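Long-range contact in 4-amino-4-deoxy-L-arabinose transferase or related glycosyltransferases of PMT family (Cupriavidus metallidurans, PDB 5EZM), which probably transfers 4-amino-4-deoxy-L-arabinose from a polyprenyl-phosphate carrier to lipid A, as a zinc-binding membrane glycosyltransferase of the GT-C fold: residues P323-F335 with Y348-A360. Residues are numbered along the deposited sequence; the frame is centred on the assembly and turned at random.
Sequences PALMAGIWAIAIF and YIVPVIPALGILA. With DSL (mono-trans, octa-cis decaprenyl-phosphate), chain C.
A327 and A331 meet A355 and V352 in a buried, close-packed antiparallel pairing of two membrane helices joined by a short connection, a helical hairpin in the transmembrane part of the enzyme. The axes of 323-335 and 352-360 approach to 8.3 Å, their N-to-C directions 146° apart, and the small side chains of A327 and A355, whose CA atoms lie 4.8 Å apart, help to allow this. The methyl of A355 fits between A327 and W330, with its CB 3.4 Å from A327 O and also against W330 CD1. Toward one end, the two methyls of L359 divide between neighbouring residues of the opposing helix, CD2 at A324 and CD1 toward the CA of G328. Toward the other, I334 CG2 and V352 CG1 touch at 3.6 Å, the two side chains running alongside in opposite senses, while I349 CD1 touches CA and CD1 of F335.

In this GT-C fold the helix carrying 323-335 also borders a bound decaprenyl phosphate, which probably marks where the polyprenyl carrier binds, and W330 links the two roles. Its CG stands anti to the backbone N (chi1 -177°), carrying the indole across to 348-360, where NE1 of W330 donates a nearly straight 3.0 Å bond to P351 O. The acceptor lies almost in the indole plane, whereas NE1 sits above the carbonyl plane. I334 CD1 packs over one indole face, near its rim, and CZ3 of W330 meets C23 of the decaprenyl phosphate at 3.5 Å. With a leucine in its place, P351 O would probably lose this donor and the lipid its aromatic contact. M326 brings SD to C21 of the same lipid, while its side chain also touches Y221 of helix 209-224.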
ATOM      1  N   PRO A 323      23.543  11.895  -9.462  1.00 95.70           N
ATOM      2  CA  PRO A 323      22.406  11.420  -8.657  1.00 92.66           C
ATOM      3  C   PRO A 323      21.062  11.520  -9.363  1.00 89.18           C
ATOM      4  O   PRO A 323      20.295  10.552  -9.375  1.00 89.72           O
ATOM      5  CB  PRO A 323      22.454  12.328  -7.421  1.00 93.00           C
ATOM      6  CG  PRO A 323      23.149  13.565  -7.887  1.00 94.16           C
ATOM      7  CD  PRO A 323      24.159  13.108  -8.897  1.00 96.06           C
ATOM      8  N   ALA A 324      20.759  12.686  -9.942  1.00 87.51           N
ATOM      9  CA  ALA A 324      19.483  12.860 -10.632  1.00 85.18           C
ATOM     10  C   ALA A 324      19.309  11.830 -11.742  1.00 85.10           C
ATOM     11  O   ALA A 324      18.209  11.299 -11.939  1.00 82.51           O
ATOM     12  CB  ALA A 324      19.378  14.278 -11.193  1.00 86.47           C
ATOM     13  N   LEU A 325      20.386  11.531 -12.474  1.00 87.32           N
ATOM     14  CA  LEU A 325      20.329  10.472 -13.477  1.00 86.34           C
ATOM     15  C   LEU A 325      20.021   9.124 -12.834  1.00 85.73           C
ATOM     16  O   LEU A 325      19.310   8.299 -13.419  1.00 87.16           O
ATOM     17  CB  LEU A 325      21.646  10.414 -14.251  1.00 87.55           C
ATOM     18  CG  LEU A 325      21.835   9.270 -15.250  1.00 87.72           C
ATOM     19  CD1 LEU A 325      20.814   9.345 -16.372  1.00 87.09           C
ATOM     20  CD2 LEU A 325      23.248   9.279 -15.812  1.00 90.23           C
ATOM     21  N   MET A 326      20.539   8.885 -11.627  1.00 83.96           N
ATOM     22  CA  MET A 326      20.248   7.632 -10.940  1.00 83.82           C
ATOM     23  C   MET A 326      18.775   7.540 -10.558  1.00 81.93           C
ATOM     24  O   MET A 326      18.158   6.476 -10.689  1.00 82.04           O
ATOM     25  CB  MET A 326      21.130   7.489  -9.700  1.00 85.59           C
ATOM     26  CG  MET A 326      20.863   6.227  -8.896  1.00 85.11           C
ATOM     27  SD  MET A 326      21.396   4.736  -9.759  1.00 88.88           S
ATOM     28  CE  MET A 326      23.177   4.925  -9.704  1.00 91.65           C
ATOM     29  N   ALA A 327      18.194   8.645 -10.083  1.00 79.64           N
ATOM     30  CA  ALA A 327      16.770   8.642  -9.765  1.00 77.17           C
ATOM     31  C   ALA A 327      15.926   8.452 -11.020  1.00 78.82           C
ATOM     32  O   ALA A 327      14.930   7.716 -11.003  1.00 77.26           O
ATOM     33  CB  ALA A 327      16.388   9.939  -9.051  1.00 75.85           C
ATOM     34  N   GLY A 328      16.312   9.103 -12.118  1.00 81.18           N
ATOM     35  CA  GLY A 328      15.559   8.961 -13.352  1.00 80.75           C
ATOM     36  C   GLY A 328      15.614   7.554 -13.915  1.00 80.47           C
ATOM     37  O   GLY A 328      14.604   7.025 -14.385  1.00 80.30           O
ATOM     38  N   ILE A 329      16.794   6.928 -13.880  1.00 80.82           N
ATOM     39  CA  ILE A 329      16.901   5.542 -14.322  1.00 80.85           C
ATOM     40  C   ILE A 329      16.146   4.621 -13.372  1.00 78.92           C
ATOM     41  O   ILE A 329      15.599   3.595 -13.792  1.00 80.62           O
ATOM     42  CB  ILE A 329      18.383   5.145 -14.460  1.00 81.64           C
ATOM     43  CG1 ILE A 329      19.035   5.948 -15.586  1.00 83.93           C
ATOM     44  CG2 ILE A 329      18.526   3.655 -14.722  1.00 81.97           C
ATOM     45  CD1 ILE A 329      20.500   5.639 -15.794  1.00 87.15           C
ATOM     46  N   TRP A 330      16.093   4.970 -12.086  1.00 75.44           N
ATOM     47  CA  TRP A 330      15.249   4.248 -11.141  1.00 69.98           C
ATOM     48  C   TRP A 330      13.796   4.250 -11.604  1.00 68.11           C
ATOM     49  O   TRP A 330      13.210   3.194 -11.882  1.00 70.02           O
ATOM     50  CB  TRP A 330      15.394   4.883  -9.756  1.00 66.55           C
ATOM     51  CG  TRP A 330      14.642   4.217  -8.650  1.00 61.85           C
ATOM     52  CD1 TRP A 330      13.334   4.410  -8.313  1.00 58.76           C
ATOM     53  CD2 TRP A 330      15.164   3.274  -7.709  1.00 59.09           C
ATOM     54  NE1 TRP A 330      13.006   3.633  -7.228  1.00 54.94           N
ATOM     55  CE2 TRP A 330      14.114   2.926  -6.839  1.00 55.05           C
ATOM     56  CE3 TRP A 330      16.416   2.680  -7.524  1.00 58.33           C
ATOM     57  CZ2 TRP A 330      14.278   2.013  -5.803  1.00 53.04           C
ATOM     58  CZ3 TRP A 330      16.573   1.776  -6.494  1.00 55.37           C
ATOM     59  CH2 TRP A 330      15.512   1.452  -5.648  1.00 52.64           C
ATOM     60  N   ALA A 331      13.214   5.445 -11.737  1.00 66.19           N
ATOM     61  CA  ALA A 331      11.803   5.561 -12.094  1.00 65.06           C
ATOM     62  C   ALA A 331      11.513   4.932 -13.454  1.00 68.30           C
ATOM     63  O   ALA A 331      10.563   4.152 -13.600  1.00 68.40           O
ATOM     64  CB  ALA A 331      11.383   7.030 -12.078  1.00 63.31           C
ATOM     65  N   ILE A 332      12.321   5.260 -14.464  1.00 70.71           N
ATOM     66  CA  ILE A 332      12.046   4.789 -15.819  1.00 74.94           C
ATOM     67  C   ILE A 332      12.230   3.278 -15.909  1.00 77.34           C
ATOM     68  O   ILE A 332      11.381   2.565 -16.460  1.00 78.81           O
ATOM     69  CB  ILE A 332      12.935   5.524 -16.838  1.00 78.66           C
ATOM     70  CG1 ILE A 332      12.625   7.022 -16.841  1.00 79.79           C
ATOM     71  CG2 ILE A 332      12.740   4.941 -18.231  1.00 79.03           C
ATOM     72  CD1 ILE A 332      13.623   7.852 -17.628  1.00 80.98           C
ATOM     73  N   ALA A 333      13.339   2.768 -15.370  1.00 75.92           N
ATOM     74  CA  ALA A 333      13.620   1.339 -15.459  1.00 75.18           C
ATOM     75  C   ALA A 333      12.557   0.520 -14.736  1.00 74.10           C
ATOM     76  O   ALA A 333      12.061  -0.479 -15.268  1.00 76.95           O
ATOM     77  CB  ALA A 333      15.006   1.040 -14.893  1.00 76.85           C
ATOM     78  N   ILE A 334      12.191   0.926 -13.518  1.00 70.30           N
ATOM     79  CA  ILE A 334      11.163   0.182 -12.795  1.00 67.37           C
ATOM     80  C   ILE A 334       9.821   0.286 -13.516  1.00 69.59           C
ATOM     81  O   ILE A 334       9.069  -0.697 -13.611  1.00 69.66           O
ATOM     82  CB  ILE A 334      11.081   0.677 -11.340  1.00 62.47           C
ATOM     83  CG1 ILE A 334      12.365   0.305 -10.596  1.00 63.14           C
ATOM     84  CG2 ILE A 334       9.877   0.087 -10.637  1.00 59.64           C
ATOM     85  CD1 ILE A 334      12.428   0.833  -9.186  1.00 63.03           C
ATOM     86  N   PHE A 335       9.518   1.468 -14.062  1.00 71.01           N
ATOM     87  CA  PHE A 335       8.270   1.657 -14.797  1.00 69.81           C
ATOM     88  C   PHE A 335       8.180   0.710 -15.986  1.00 74.51           C
ATOM     89  O   PHE A 335       7.167   0.026 -16.169  1.00 77.91           O
ATOM     90  CB  PHE A 335       8.146   3.109 -15.258  1.00 67.98           C
ATOM     91  CG  PHE A 335       6.884   3.395 -16.025  1.00 66.33           C
ATOM     92  CD1 PHE A 335       5.724   3.759 -15.362  1.00 65.80           C
ATOM     93  CD2 PHE A 335       6.860   3.309 -17.407  1.00 66.67           C
ATOM     94  CE1 PHE A 335       4.560   4.024 -16.065  1.00 66.85           C
ATOM     95  CE2 PHE A 335       5.701   3.571 -18.114  1.00 67.38           C
ATOM     96  CZ  PHE A 335       4.550   3.928 -17.446  1.00 66.58           C
ATOM     97  N   TYR A 348       2.375  -1.970  -7.768  1.00 64.88           N
ATOM     98  CA  TYR A 348       3.693  -2.300  -8.305  1.00 68.05           C
ATOM     99  C   TYR A 348       4.493  -1.046  -8.630  1.00 68.03           C
ATOM    100  O   TYR A 348       5.716  -1.013  -8.448  1.00 68.21           O
ATOM    101  CB  TYR A 348       3.563  -3.164  -9.564  1.00 72.69           C
ATOM    102  CG  TYR A 348       3.078  -4.578  -9.331  1.00 76.85           C
ATOM    103  CD1 TYR A 348       2.828  -5.051  -8.051  1.00 79.40           C
ATOM    104  CD2 TYR A 348       2.878  -5.445 -10.398  1.00 79.55           C
ATOM    105  CE1 TYR A 348       2.382  -6.342  -7.839  1.00 82.61           C
ATOM    106  CE2 TYR A 348       2.436  -6.739 -10.197  1.00 83.33           C
ATOM    107  CZ  TYR A 348       2.190  -7.183  -8.915  1.00 85.40           C
ATOM    108  OH  TYR A 348       1.749  -8.470  -8.707  1.00 87.93           O
ATOM    109  N   ILE A 349       3.815   0.004  -9.106  1.00 64.96           N
ATOM    110  CA  ILE A 349       4.526   1.178  -9.603  1.00 61.70           C
ATOM    111  C   ILE A 349       4.875   2.169  -8.500  1.00 60.95           C
ATOM    112  O   ILE A 349       5.605   3.137  -8.764  1.00 66.12           O
ATOM    113  CB  ILE A 349       3.707   1.862 -10.717  1.00 58.00           C
ATOM    114  CG1 ILE A 349       4.640   2.498 -11.739  1.00 61.38           C
ATOM    115  CG2 ILE A 349       2.768   2.908 -10.147  1.00 56.09           C
ATOM    116  CD1 ILE A 349       5.689   1.549 -12.255  1.00 64.83           C
ATOM    117  N   VAL A 350       4.408   1.944  -7.267  1.00 55.33           N
ATOM    118  CA  VAL A 350       4.651   2.919  -6.195  1.00 52.74           C
ATOM    119  C   VAL A 350       6.130   3.184  -5.947  1.00 56.74           C
ATOM    120  O   VAL A 350       6.494   4.350  -5.734  1.00 58.36           O
ATOM    121  CB  VAL A 350       3.894   2.504  -4.924  1.00 47.91           C
ATOM    122  CG1 VAL A 350       4.186   3.473  -3.799  1.00 45.46           C
ATOM    123  CG2 VAL A 350       2.392   2.456  -5.190  1.00 47.56           C
ATOM    124  N   PRO A 351       7.034   2.192  -5.956  1.00 58.98           N
ATOM    125  CA  PRO A 351       8.453   2.490  -5.674  1.00 59.55           C
ATOM    126  C   PRO A 351       9.097   3.544  -6.575  1.00 63.94           C
ATOM    127  O   PRO A 351      10.196   4.009  -6.244  1.00 65.61           O
ATOM    128  CB  PRO A 351       9.135   1.128  -5.853  1.00 56.15           C
ATOM    129  CG  PRO A 351       8.106   0.165  -5.461  1.00 54.98           C
ATOM    130  CD  PRO A 351       6.801   0.734  -5.965  1.00 57.90           C
ATOM    131  N   VAL A 352       8.473   3.942  -7.688  1.00 65.28           N
ATOM    132  CA  VAL A 352       9.081   4.985  -8.509  1.00 68.18           C
ATOM    133  C   VAL A 352       8.823   6.378  -7.949  1.00 67.42           C
ATOM    134  O   VAL A 352       9.544   7.321  -8.304  1.00 70.44           O
ATOM    135  CB  VAL A 352       8.592   4.928  -9.967  1.00 70.34           C
ATOM    136  CG1 VAL A 352       8.615   3.503 -10.484  1.00 72.89           C
ATOM    137  CG2 VAL A 352       7.201   5.535 -10.102  1.00 69.33           C
ATOM    138  N   ILE A 353       7.827   6.532  -7.071  1.00 62.54           N
ATOM    139  CA  ILE A 353       7.437   7.868  -6.615  1.00 61.70           C
ATOM    140  C   ILE A 353       8.554   8.575  -5.852  1.00 66.03           C
ATOM    141  O   ILE A 353       8.814   9.755  -6.141  1.00 68.51           O
ATOM    142  CB  ILE A 353       6.128   7.791  -5.810  1.00 58.43           C
ATOM    143  CG1 ILE A 353       5.010   7.203  -6.674  1.00 58.50           C
ATOM    144  CG2 ILE A 353       5.733   9.169  -5.293  1.00 55.88           C
ATOM    145  CD1 ILE A 353       4.689   8.023  -7.904  1.00 59.43           C
ATOM    146  N   PRO A 354       9.238   7.946  -4.880  1.00 65.02           N
ATOM    147  CA  PRO A 354      10.315   8.674  -4.177  1.00 63.48           C
ATOM    148  C   PRO A 354      11.351   9.268  -5.116  1.00 63.84           C
ATOM    149  O   PRO A 354      11.702  10.448  -4.982  1.00 62.63           O
ATOM    150  CB  PRO A 354      10.917   7.600  -3.262  1.00 62.09           C
ATOM    151  CG  PRO A 354       9.820   6.646  -3.037  1.00 60.68           C
ATOM    152  CD  PRO A 354       9.055   6.593  -4.321  1.00 61.48           C
ATOM    153  N   ALA A 355      11.841   8.479  -6.077  1.00 64.67           N
ATOM    154  CA  ALA A 355      12.791   8.995  -7.056  1.00 67.66           C
ATOM    155  C   ALA A 355      12.223  10.215  -7.769  1.00 67.40           C
ATOM    156  O   ALA A 355      12.876  11.266  -7.847  1.00 67.19           O
ATOM    157  CB  ALA A 355      13.156   7.901  -8.060  1.00 69.15           C
ATOM    158  N   LEU A 356      10.993  10.097  -8.281  1.00 64.42           N
ATOM    159  CA  LEU A 356      10.312  11.245  -8.868  1.00 60.22           C
ATOM    160  C   LEU A 356      10.330  12.431  -7.914  1.00 62.17           C
ATOM    161  O   LEU A 356      10.640  13.561  -8.314  1.00 66.74           O
ATOM    162  CB  LEU A 356       8.876  10.876  -9.239  1.00 52.75           C
ATOM    163  CG  LEU A 356       8.713   9.835 -10.344  1.00 49.83           C
ATOM    164  CD1 LEU A 356       7.241   9.547 -10.581  1.00 48.39           C
ATOM    165  CD2 LEU A 356       9.391  10.299 -11.626  1.00 48.48           C
ATOM    166  N   GLY A 357      10.027  12.178  -6.635  1.00 58.74           N
ATOM    167  CA  GLY A 357      10.113  13.234  -5.639  1.00 60.08           C
ATOM    168  C   GLY A 357      11.433  13.972  -5.695  1.00 64.70           C
ATOM    169  O   GLY A 357      11.470  15.200  -5.830  1.00 66.11           O
ATOM    170  N   ILE A 358      12.542  13.223  -5.644  1.00 64.67           N
ATOM    171  CA  ILE A 358      13.863  13.836  -5.759  1.00 63.42           C
ATOM    172  C   ILE A 358      13.919  14.720  -6.995  1.00 65.42           C
ATOM    173  O   ILE A 358      14.266  15.905  -6.918  1.00 67.91           O
ATOM    174  CB  ILE A 358      14.958  12.756  -5.793  1.00 62.31           C
ATOM    175  CG1 ILE A 358      14.917  11.912  -4.519  1.00 60.34           C
ATOM    176  CG2 ILE A 358      16.332  13.391  -5.982  1.00 63.43           C
ATOM    177  CD1 ILE A 358      15.992  10.849  -4.470  1.00 62.01           C
ATOM    178  N   LEU A 359      13.534  14.166  -8.148  1.00 66.46           N
ATOM    179  CA  LEU A 359      13.538  14.952  -9.375  1.00 68.51           C
ATOM    180  C   LEU A 359      12.675  16.196  -9.217  1.00 68.87           C
ATOM    181  O   LEU A 359      13.114  17.313  -9.519  1.00 70.72           O
ATOM    182  CB  LEU A 359      13.062  14.101 -10.552  1.00 68.61           C
ATOM    183  CG  LEU A 359      14.002  12.963 -10.955  1.00 69.91           C
ATOM    184  CD1 LEU A 359      13.532  12.291 -12.240  1.00 68.86           C
ATOM    185  CD2 LEU A 359      15.424  13.480 -11.103  1.00 73.29           C
ATOM    186  N   ALA A 360      11.457  16.025  -8.694  1.00 66.63           N
ATOM    187  CA  ALA A 360      10.601  17.178  -8.450  1.00 66.72           C
ATOM    188  C   ALA A 360      11.336  18.213  -7.609  1.00 68.96           C
ATOM    189  O   ALA A 360      11.369  19.403  -7.951  1.00 71.31           O
ATOM    190  CB  ALA A 360       9.307  16.737  -7.768  1.00 63.84           C
TER
HETATM  191  C21 DSL C 602      20.066   1.982  -8.004  1.00 81.97           C
HETATM  192  C22 DSL C 602      20.492   1.404  -6.666  1.00 82.64           C
HETATM  193  C23 DSL C 602      19.917   1.973  -5.375  1.00 84.58           C
HETATM  194  C24 DSL C 602      21.372   0.392  -6.628  1.00 81.65           C
HETATM  195  C25 DSL C 602      21.812  -0.208  -5.268  1.00 80.59           C
HETATM  196  C26 DSL C 602      21.786  -1.757  -5.391  1.00 80.40           C
HETATM  197  C27 DSL C 602      23.196  -2.340  -5.038  1.00 81.00           C
HETATM  198  C28 DSL C 602      24.148  -1.546  -4.110  1.00 81.50           C
HETATM  199  C29 DSL C 602      23.577  -3.531  -5.541  1.00 82.52           C
HETATM  200  C30 DSL C 602      22.620  -4.326  -6.467  1.00 83.52           C
HETATM  201  C31 DSL C 602      23.445  -5.228  -7.445  1.00 83.68           C
HETATM  202  C32 DSL C 602      22.929  -6.709  -7.371  1.00 83.34           C
HETATM  203  C33 DSL C 602      23.388  -7.632  -6.226  1.00 82.79           C
HETATM  204  C34 DSL C 602      22.089  -7.180  -8.323  1.00 83.61           C